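Local coordinates for putative polyketide synthase (Brevibacillus brevis, PDB 5HU7), which probably dehydrates beta-hydroxyacyl intermediates carried by acyl carrier protein during polyketide assembly, as the dehydratase domain of a trans-AT polyketide synthase, at residues P14-N19 / A59-K64. Sequence-based numbering, arbitrary orientation.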
ATOM      1  N   PRO A  14      -9.610  -8.086   3.843  1.00 72.58           N
ATOM      2  CA  PRO A  14      -9.547  -9.491   3.384  1.00 71.93           C
ATOM      3  C   PRO A  14      -9.344  -9.682   1.872  1.00 71.46           C
ATOM      4  O   PRO A  14      -8.686 -10.624   1.452  1.00 68.79           O
ATOM      5  CB  PRO A  14     -10.900 -10.053   3.846  1.00 73.52           C
ATOM      6  CG  PRO A  14     -11.218  -9.263   5.048  1.00 78.93           C
ATOM      7  CD  PRO A  14     -10.783  -7.874   4.720  1.00 73.96           C
ATOM      8  N   LEU A  15      -9.856  -8.761   1.062  1.00 68.30           N
ATOM      9  CA  LEU A  15      -9.733  -8.842  -0.380  1.00 67.14           C
ATOM     10  C   LEU A  15      -8.707  -7.892  -0.966  1.00 70.17           C
ATOM     11  O   LEU A  15      -8.474  -7.998  -2.155  1.00 70.22           O
ATOM     12  CB  LEU A  15     -11.110  -8.627  -1.015  1.00 65.71           C
ATOM     13  CG  LEU A  15     -12.191  -9.634  -0.626  1.00 70.09           C
ATOM     14  CD1 LEU A  15     -13.437  -9.413  -1.426  1.00 68.35           C
ATOM     15  CD2 LEU A  15     -11.717 -11.049  -0.843  1.00 74.55           C
ATOM     16  N   LEU A  16      -8.119  -6.964  -0.181  1.00 66.73           N
ATOM     17  CA  LEU A  16      -7.082  -6.019  -0.663  1.00 66.73           C
ATOM     18  C   LEU A  16      -5.905  -6.223   0.211  1.00 72.60           C
ATOM     19  O   LEU A  16      -5.881  -5.669   1.300  1.00 74.34           O
ATOM     20  CB  LEU A  16      -7.452  -4.547  -0.477  1.00 66.28           C
ATOM     21  CG  LEU A  16      -8.353  -3.844  -1.383  1.00 68.01           C
ATOM     22  CD1 LEU A  16      -8.196  -2.389  -1.144  1.00 68.10           C
ATOM     23  CD2 LEU A  16      -8.079  -4.179  -2.847  1.00 68.72           C
ATOM     24  N   HIS A  17      -4.914  -6.944  -0.237  1.00 70.28           N
ATOM     25  CA  HIS A  17      -3.790  -7.246   0.639  1.00 72.98           C
ATOM     26  C   HIS A  17      -2.768  -6.127   0.702  1.00 76.38           C
ATOM     27  O   HIS A  17      -2.294  -5.800   1.790  1.00 79.40           O
ATOM     28  CB  HIS A  17      -3.165  -8.593   0.239  1.00 73.99           C
ATOM     29  CG  HIS A  17      -4.168  -9.706   0.250  1.00 75.58           C
ATOM     30  ND1 HIS A  17      -3.896 -10.931  -0.322  1.00 77.49           N
ATOM     31  CD2 HIS A  17      -5.406  -9.746   0.800  1.00 75.67           C
ATOM     32  CE1 HIS A  17      -4.986 -11.658  -0.137  1.00 75.69           C
ATOM     33  NE2 HIS A  17      -5.936 -10.963   0.488  1.00 74.69           N
ATOM     34  N   LYS A  18      -2.459  -5.507  -0.428  1.00 69.87           N
ATOM     35  CA  LYS A  18      -1.439  -4.461  -0.463  1.00 70.71           C
ATOM     36  C   LYS A  18      -1.713  -3.385  -1.453  1.00 70.70           C
ATOM     37  O   LYS A  18      -2.274  -3.638  -2.505  1.00 66.97           O
ATOM     38  CB  LYS A  18      -0.051  -5.058  -0.840  1.00 74.83           C
ATOM     39  CG  LYS A  18       0.659  -5.837   0.253  1.00 88.43           C
ATOM     40  CD  LYS A  18       1.043  -4.941   1.447  1.00103.70           C
ATOM     41  CE  LYS A  18       2.065  -5.557   2.378  1.00114.40           C
ATOM     42  NZ  LYS A  18       1.543  -6.756   3.080  1.00117.20           N
ATOM     43  N   ASN A  19      -1.144  -2.214  -1.185  1.00 68.99           N
ATOM     44  CA  ASN A  19      -1.196  -1.084  -2.080  1.00 67.18           C
ATOM     45  C   ASN A  19       0.069  -1.229  -2.901  1.00 70.53           C
ATOM     46  O   ASN A  19       1.149  -1.184  -2.333  1.00 71.39           O
ATOM     47  CB  ASN A  19      -1.197   0.216  -1.305  1.00 66.86           C
ATOM     48  CG  ASN A  19      -1.306   1.424  -2.186  1.00 74.12           C
ATOM     49  OD1 ASN A  19      -0.865   1.417  -3.326  1.00 72.22           O
ATOM     50  ND2 ASN A  19      -1.895   2.479  -1.691  1.00 63.41           N
ATOM     51  N   ALA A  59     -13.819  -3.952  -5.040  1.00 57.62           N
ATOM     52  CA  ALA A  59     -13.889  -2.638  -5.688  1.00 55.92           C
ATOM     53  C   ALA A  59     -14.211  -1.524  -4.697  1.00 58.77           C
ATOM     54  O   ALA A  59     -13.613  -0.448  -4.762  1.00 59.89           O
ATOM     55  CB  ALA A  59     -14.949  -2.672  -6.760  1.00 55.36           C
ATOM     56  N   ARG A  60     -15.131  -1.790  -3.770  1.00 53.77           N
ATOM     57  CA  ARG A  60     -15.530  -0.834  -2.741  1.00 55.07           C
ATOM     58  C   ARG A  60     -14.389  -0.571  -1.776  1.00 63.43           C
ATOM     59  O   ARG A  60     -14.179   0.562  -1.373  1.00 66.92           O
ATOM     60  CB  ARG A  60     -16.727  -1.415  -1.975  1.00 55.86           C
ATOM     61  CG  ARG A  60     -17.315  -0.489  -0.933  1.00 60.54           C
ATOM     62  CD  ARG A  60     -17.999  -1.287   0.125  1.00 69.87           C
ATOM     63  NE  ARG A  60     -17.056  -2.113   0.902  1.00 80.89           N
ATOM     64  CZ  ARG A  60     -16.292  -1.689   1.909  1.00 92.63           C
ATOM     65  NH1 ARG A  60     -16.329  -0.414   2.291  1.00 86.13           N
ATOM     66  NH2 ARG A  60     -15.490  -2.537   2.547  1.00 75.14           N
ATOM     67  N   ALA A  61     -13.710  -1.629  -1.350  1.00 61.05           N
ATOM     68  CA  ALA A  61     -12.575  -1.525  -0.445  1.00 63.04           C
ATOM     69  C   ALA A  61     -11.443  -0.666  -1.072  1.00 68.09           C
ATOM     70  O   ALA A  61     -10.937   0.213  -0.406  1.00 69.86           O
ATOM     71  CB  ALA A  61     -12.071  -2.915  -0.100  1.00 63.98           C
ATOM     72  N   ALA A  62     -11.144  -0.848  -2.377  1.00 65.36           N
ATOM     73  CA  ALA A  62     -10.120  -0.073  -3.113  1.00 65.99           C
ATOM     74  C   ALA A  62     -10.447   1.391  -3.173  1.00 70.41           C
ATOM     75  O   ALA A  62      -9.587   2.226  -2.929  1.00 70.82           O
ATOM     76  CB  ALA A  62      -9.958  -0.621  -4.521  1.00 65.04           C
ATOM     77  N   VAL A  63     -11.671   1.697  -3.551  1.00 67.22           N
ATOM     78  CA  VAL A  63     -12.164   3.080  -3.631  1.00 68.79           C
ATOM     79  C   VAL A  63     -12.089   3.795  -2.264  1.00 70.41           C
ATOM     80  O   VAL A  63     -11.614   4.919  -2.198  1.00 68.37           O
ATOM     81  CB  VAL A  63     -13.577   3.043  -4.231  1.00 75.28           C
ATOM     82  CG1 VAL A  63     -14.370   4.286  -3.899  1.00 77.14           C
ATOM     83  CG2 VAL A  63     -13.483   2.849  -5.738  1.00 74.55           C
ATOM     84  N   LYS A  64     -12.525   3.137  -1.193  1.00 69.01           N
ATOM     85  CA  LYS A  64     -12.443   3.715   0.149  1.00 71.90           C
ATOM     86  C   LYS A  64     -10.966   3.945   0.542  1.00 75.20           C
ATOM     87  O   LYS A  64     -10.668   4.981   1.128  1.00 77.91           O
ATOM     88  CB  LYS A  64     -13.164   2.817   1.177  1.00 76.69           C
ATOM     89  CG  LYS A  64     -13.509   3.531   2.470  1.00102.00           C
ATOM     90  CD  LYS A  64     -14.080   2.579   3.529  1.00116.83           C
ATOM     91  CE  LYS A  64     -14.367   3.273   4.846  1.00127.05           C
ATOM     92  NZ  LYS A  64     -13.133   3.797   5.502  1.00137.96           N
TER
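Leu16 brings one branch of its isobutyl group against the helix 52-65, where it meets the link between Ala61 and Ala62. Its CD1 methyl lies 3.5 Å from Ala62 N and 3.7 Å from Ala61 C, over the face of that peptide and not at its edge, with the two alanine methyls beside it. CB of Ala61, whose bond from the backbone points toward the loop, is 4.0 Å from Leu16 CG; CB of Ala62 approaches less closely, 4.2 Å from Leu16 CD1. With Leu16 CG anti to its own carbonyl carbon (chi1 -80°), the extended second torsion (-165°) carries CD1 on to the helix backbone. On the loop side, His17 turns back on Pro14: NE2 donates to Pro14 O at 2.9 Å, bent to 142° at the hydrogen, with the oxygen nearly in the ring plane but the donor above the carbonyl plane. Tyr28 and Val99, from strands 26-32 and 95-105, touch both Leu16 and Ala62, backing the loop-helix contact within the N-terminal half of what is, as in PKS dehydratases, probably a double hot-dog. No hydrogen bond crosses between the segments, and all three touching residues are buried; the direct contact is van der Waals packing of one leucine methyl on a peptide face, flanked by small alanine methyls.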